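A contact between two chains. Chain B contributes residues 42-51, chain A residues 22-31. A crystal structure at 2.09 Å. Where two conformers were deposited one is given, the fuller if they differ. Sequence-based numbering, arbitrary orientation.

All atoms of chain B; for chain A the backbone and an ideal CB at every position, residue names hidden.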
# COMPACT_ATOMS: atom_id res chain seq x y z
N SER B 42 2.36 9.61 -0.03
CA SER B 42 3.13 10.01 -1.21
C SER B 42 2.25 10.33 -2.42
O SER B 42 2.48 11.34 -3.13
CB SER B 42 4.11 8.91 -1.61
OG SER B 42 5.22 8.95 -0.75
N LEU B 43 1.25 9.48 -2.63
CA LEU B 43 0.25 9.72 -3.64
C LEU B 43 -0.45 11.05 -3.41
O LEU B 43 -0.53 11.87 -4.33
CB LEU B 43 -0.78 8.60 -3.66
CG LEU B 43 -1.92 8.71 -4.69
CD1 LEU B 43 -1.38 9.03 -6.04
CD2 LEU B 43 -2.75 7.42 -4.74
N GLN B 44 -0.95 11.27 -2.19
CA GLN B 44 -1.67 12.52 -1.92
C GLN B 44 -0.81 13.73 -2.21
O GLN B 44 -1.30 14.67 -2.80
CB GLN B 44 -2.25 12.62 -0.50
CG GLN B 44 -3.39 11.64 -0.21
CD GLN B 44 -4.51 11.66 -1.26
OE1 GLN B 44 -4.86 12.71 -1.81
NE2 GLN B 44 -5.07 10.49 -1.53
N ALA B 45 0.47 13.70 -1.83
CA ALA B 45 1.35 14.84 -2.02
C ALA B 45 1.60 15.08 -3.51
O ALA B 45 1.58 16.22 -3.94
CB ALA B 45 2.66 14.63 -1.29
N ALA B 46 1.84 14.01 -4.27
CA ALA B 46 2.00 14.11 -5.71
C ALA B 46 0.78 14.75 -6.34
O ALA B 46 0.92 15.64 -7.17
CB ALA B 46 2.28 12.72 -6.36
N VAL B 47 -0.40 14.32 -5.93
CA VAL B 47 -1.63 14.81 -6.53
C VAL B 47 -1.90 16.30 -6.22
O VAL B 47 -2.32 17.05 -7.10
CB VAL B 47 -2.82 13.91 -6.11
CG1 VAL B 47 -4.14 14.56 -6.44
CG2 VAL B 47 -2.69 12.56 -6.80
N GLN B 48 -1.60 16.71 -5.00
CA GLN B 48 -1.73 18.10 -4.62
C GLN B 48 -0.73 19.00 -5.37
O GLN B 48 -1.07 20.12 -5.74
CB GLN B 48 -1.64 18.23 -3.10
CG GLN B 48 -2.86 17.52 -2.44
CD GLN B 48 -2.96 17.69 -0.93
OE1 GLN B 48 -2.66 18.76 -0.40
NE2 GLN B 48 -3.39 16.63 -0.23
N ARG B 49 0.48 18.48 -5.58
CA ARG B 49 1.53 19.17 -6.34
C ARG B 49 1.09 19.38 -7.79
O ARG B 49 1.25 20.47 -8.33
CB ARG B 49 2.84 18.37 -6.30
CG ARG B 49 4.08 19.22 -6.56
CD ARG B 49 5.32 18.43 -7.00
NE ARG B 49 5.66 17.27 -6.16
CZ ARG B 49 6.72 16.49 -6.38
NH1 ARG B 49 7.58 16.77 -7.35
NH2 ARG B 49 6.94 15.44 -5.60
N LYS B 50 0.54 18.34 -8.41
CA LYS B 50 0.05 18.39 -9.80
C LYS B 50 -1.05 19.44 -9.97
O LYS B 50 -1.09 20.21 -10.93
CB LYS B 50 -0.54 17.04 -10.24
CG LYS B 50 0.49 15.98 -10.58
CD LYS B 50 -0.11 14.57 -10.77
CE LYS B 50 -1.03 14.49 -12.01
NZ LYS B 50 -1.97 13.32 -11.92
N GLU B 51 -1.95 19.45 -9.01
CA GLU B 51 -3.05 20.40 -9.02
C GLU B 51 -2.59 21.87 -9.04
O GLU B 51 -3.06 22.64 -9.85
CB GLU B 51 -3.96 20.11 -7.84
CG GLU B 51 -5.31 20.78 -7.91
CD GLU B 51 -6.16 20.43 -6.70
OE1 GLU B 51 -6.69 21.36 -6.06
OE2 GLU B 51 -6.28 19.22 -6.38
N UNK A 22 8.10 20.51 -13.96
CA UNK A 22 7.83 20.25 -12.57
C UNK A 22 6.65 19.27 -12.47
O UNK A 22 6.64 18.37 -11.62
CB UNK A 22 7.54 21.55 -11.82
N UNK A 23 5.67 19.46 -13.35
CA UNK A 23 4.51 18.59 -13.42
C UNK A 23 4.95 17.19 -13.82
O UNK A 23 4.52 16.21 -13.21
CB UNK A 23 3.48 19.14 -14.41
N UNK A 24 5.81 17.07 -14.82
CA UNK A 24 6.39 15.77 -15.12
C UNK A 24 7.03 15.10 -13.89
O UNK A 24 6.81 13.92 -13.68
CB UNK A 24 7.43 15.92 -16.23
N UNK A 25 7.75 15.85 -13.05
CA UNK A 25 8.34 15.25 -11.86
C UNK A 25 7.28 14.89 -10.82
O UNK A 25 7.41 13.87 -10.16
CB UNK A 25 9.37 16.20 -11.25
N UNK A 26 6.24 15.71 -10.69
CA UNK A 26 5.08 15.35 -9.88
C UNK A 26 4.43 14.06 -10.41
O UNK A 26 4.07 13.20 -9.62
CB UNK A 26 4.06 16.49 -9.87
N UNK A 27 4.29 13.93 -11.73
CA UNK A 27 3.73 12.69 -12.34
C UNK A 27 4.55 11.45 -11.98
O UNK A 27 3.95 10.38 -11.67
CB UNK A 27 3.67 12.83 -13.86
N UNK A 28 5.89 11.60 -12.05
CA UNK A 28 6.88 10.55 -11.69
C UNK A 28 6.69 10.12 -10.25
O UNK A 28 6.70 8.91 -9.93
CB UNK A 28 8.31 11.05 -11.90
N UNK A 29 6.47 11.10 -9.38
CA UNK A 29 6.16 10.82 -7.98
C UNK A 29 4.82 10.07 -7.82
O UNK A 29 4.75 9.05 -7.12
CB UNK A 29 6.12 12.13 -7.19
N UNK A 30 3.76 10.54 -8.47
CA UNK A 30 2.49 9.81 -8.50
C UNK A 30 2.70 8.36 -8.96
O UNK A 30 2.24 7.44 -8.30
CB UNK A 30 1.49 10.52 -9.42
N UNK A 31 3.38 8.15 -10.09
CA UNK A 31 3.61 6.78 -10.60
C UNK A 31 4.34 5.94 -9.54
O UNK A 31 3.95 4.78 -9.28
CB UNK A 31 4.42 6.81 -11.90

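The two stretches are helical throughout and run nearly antiparallel, at 158°, with axes approaching to 8.3 Å, close enough that small residues are expected where CB points straight across.

Position 22 directs its CA-to-CB bond sideways, and its ideal CB has nothing of chain B within 5.5 Å, so most helix-compatible side chains would fit. It is E22(A), whose side chain makes no contact; its carbonyl O accepts a hydrogen bond from a water (2.9 Å), which in turn accepts one from R49(B) NH1 (3.0 Å).

Position 23 also directs its CA-to-CB bond sideways into open space, but its CA lies 5.7 Å from K50(B) CA. A side chain long enough to turn back could reach the aliphatic part of that lysine; leucine, methionine or an aromatic residue would serve. The deposited residue is F23(A), with chi1 t. Its ring comes nearer than its CB, placing CE1 3.6 Å from K50(B) CB and 3.4 Å from K50(B) O, which lies at the ring edge, near its plane.

Position 24 points away from chain B, which therefore sets no preference; it is L24(A).

At position 25 the CA-to-CB bond points sideways, and the ideal CB lies 4.3 Å from R49(B) NH1. A polar or acidic residue might be expected beside the guanidinium, though many would be tolerated. H25(A) is found, and its side chain leads away, leaving the backbone C as its closest atom to R49(B) NH1, at 4.0 Å.

Position 26 points toward chain B, and its ideal CB already stands 3.7 Å from both K50(B) CG and R49(B) CD and 4.2 Å from A46(B) O. Alanine, glycine or perhaps serine would suit so confined a site. A26(A) fills it: its methyl packs against both aliphatic chains, while its CA lies over one face of the R49(B) guanidinium.

Position 27 points away, with K50(B) CD 5.2 Å from the ideal CB, so an apolar chain that curls back could meet the lysine. L27(A) does so, bringing CD2 to 3.4 Å from K50(B) CE.

Position 28 points sideways with no partner near; chain B sets no preference there, and E28(A) makes no contact.

Position 29 again faces chain B, with A46(B) CB 4.0 Å and R49(B) NH2 3.8 Å from its ideal CB. A small residue is favoured. A29(A) sets its CB 4.0 Å from A46(B) CB and 3.7 Å from R49(B) NH2.

Position 30 directs its CA-to-CB bond sideways, and its CA lies 5.1 Å from A46(B) CA. Its surroundings are apolar near the backbone, but K50(B) NZ lies farther out, favouring an extended acidic or amide side chain. E30(A), with chi1 and chi2 both t, sits among L43(B), A46(B), V47(B) and K50(B). Its CG lies 3.9 Å from L43(B) CD1, and its OE1 accepts a 2.7 Å hydrogen bond from K50(B) NZ within a salt bridge. Reciprocally, K50(B) sits among F23(A), A26(A), L27(A) and E30(A).

Position 31 points away, unconstrained by chain B; it is T31(A).

Chain A (22-31) EFLHALEAET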
# COMPACT_ATOMS: atom_id res chain seq x y z
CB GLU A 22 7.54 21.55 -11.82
CG GLU A 22 8.78 22.46 -11.60
CD GLU A 22 8.42 23.84 -11.00
OE1 GLU A 22 7.40 23.95 -10.26
OE2 GLU A 22 9.16 24.83 -11.24
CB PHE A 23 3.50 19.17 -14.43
CG PHE A 23 2.15 18.50 -14.42
CD1 PHE A 23 1.16 18.94 -13.56
CD2 PHE A 23 1.87 17.46 -15.29
CE1 PHE A 23 -0.09 18.35 -13.57
CE2 PHE A 23 0.60 16.87 -15.31
CZ PHE A 23 -0.37 17.32 -14.44
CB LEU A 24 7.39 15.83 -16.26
CG LEU A 24 6.78 15.99 -17.67
CD1 LEU A 24 7.92 16.40 -18.67
CD2 LEU A 24 6.10 14.71 -18.11
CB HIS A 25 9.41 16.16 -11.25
CG HIS A 25 10.52 16.49 -12.19
ND1 HIS A 25 11.34 17.58 -12.03
CD2 HIS A 25 10.95 15.86 -13.31
CE1 HIS A 25 12.22 17.61 -13.01
NE2 HIS A 25 12.00 16.58 -13.80
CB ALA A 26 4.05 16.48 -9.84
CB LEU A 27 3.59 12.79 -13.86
CG LEU A 27 2.41 13.63 -14.39
CD1 LEU A 27 2.64 14.03 -15.84
CD2 LEU A 27 1.03 12.91 -14.24
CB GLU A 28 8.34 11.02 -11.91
CG GLU A 28 8.91 10.85 -13.37
CD GLU A 28 10.11 11.82 -13.75
OE1 GLU A 28 10.96 12.16 -12.90
OE2 GLU A 28 10.22 12.25 -14.93
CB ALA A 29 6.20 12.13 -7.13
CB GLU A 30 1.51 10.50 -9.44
CG GLU A 30 0.17 9.83 -9.53
CD GLU A 30 -0.79 10.53 -10.44
OE1 GLU A 30 -0.35 11.28 -11.36
OE2 GLU A 30 -2.00 10.32 -10.25
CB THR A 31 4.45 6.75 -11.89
OG1 THR A 31 3.80 7.48 -12.93
CG2 THR A 31 4.66 5.27 -12.37
O HOH W 1 7.72 19.19 -9.09
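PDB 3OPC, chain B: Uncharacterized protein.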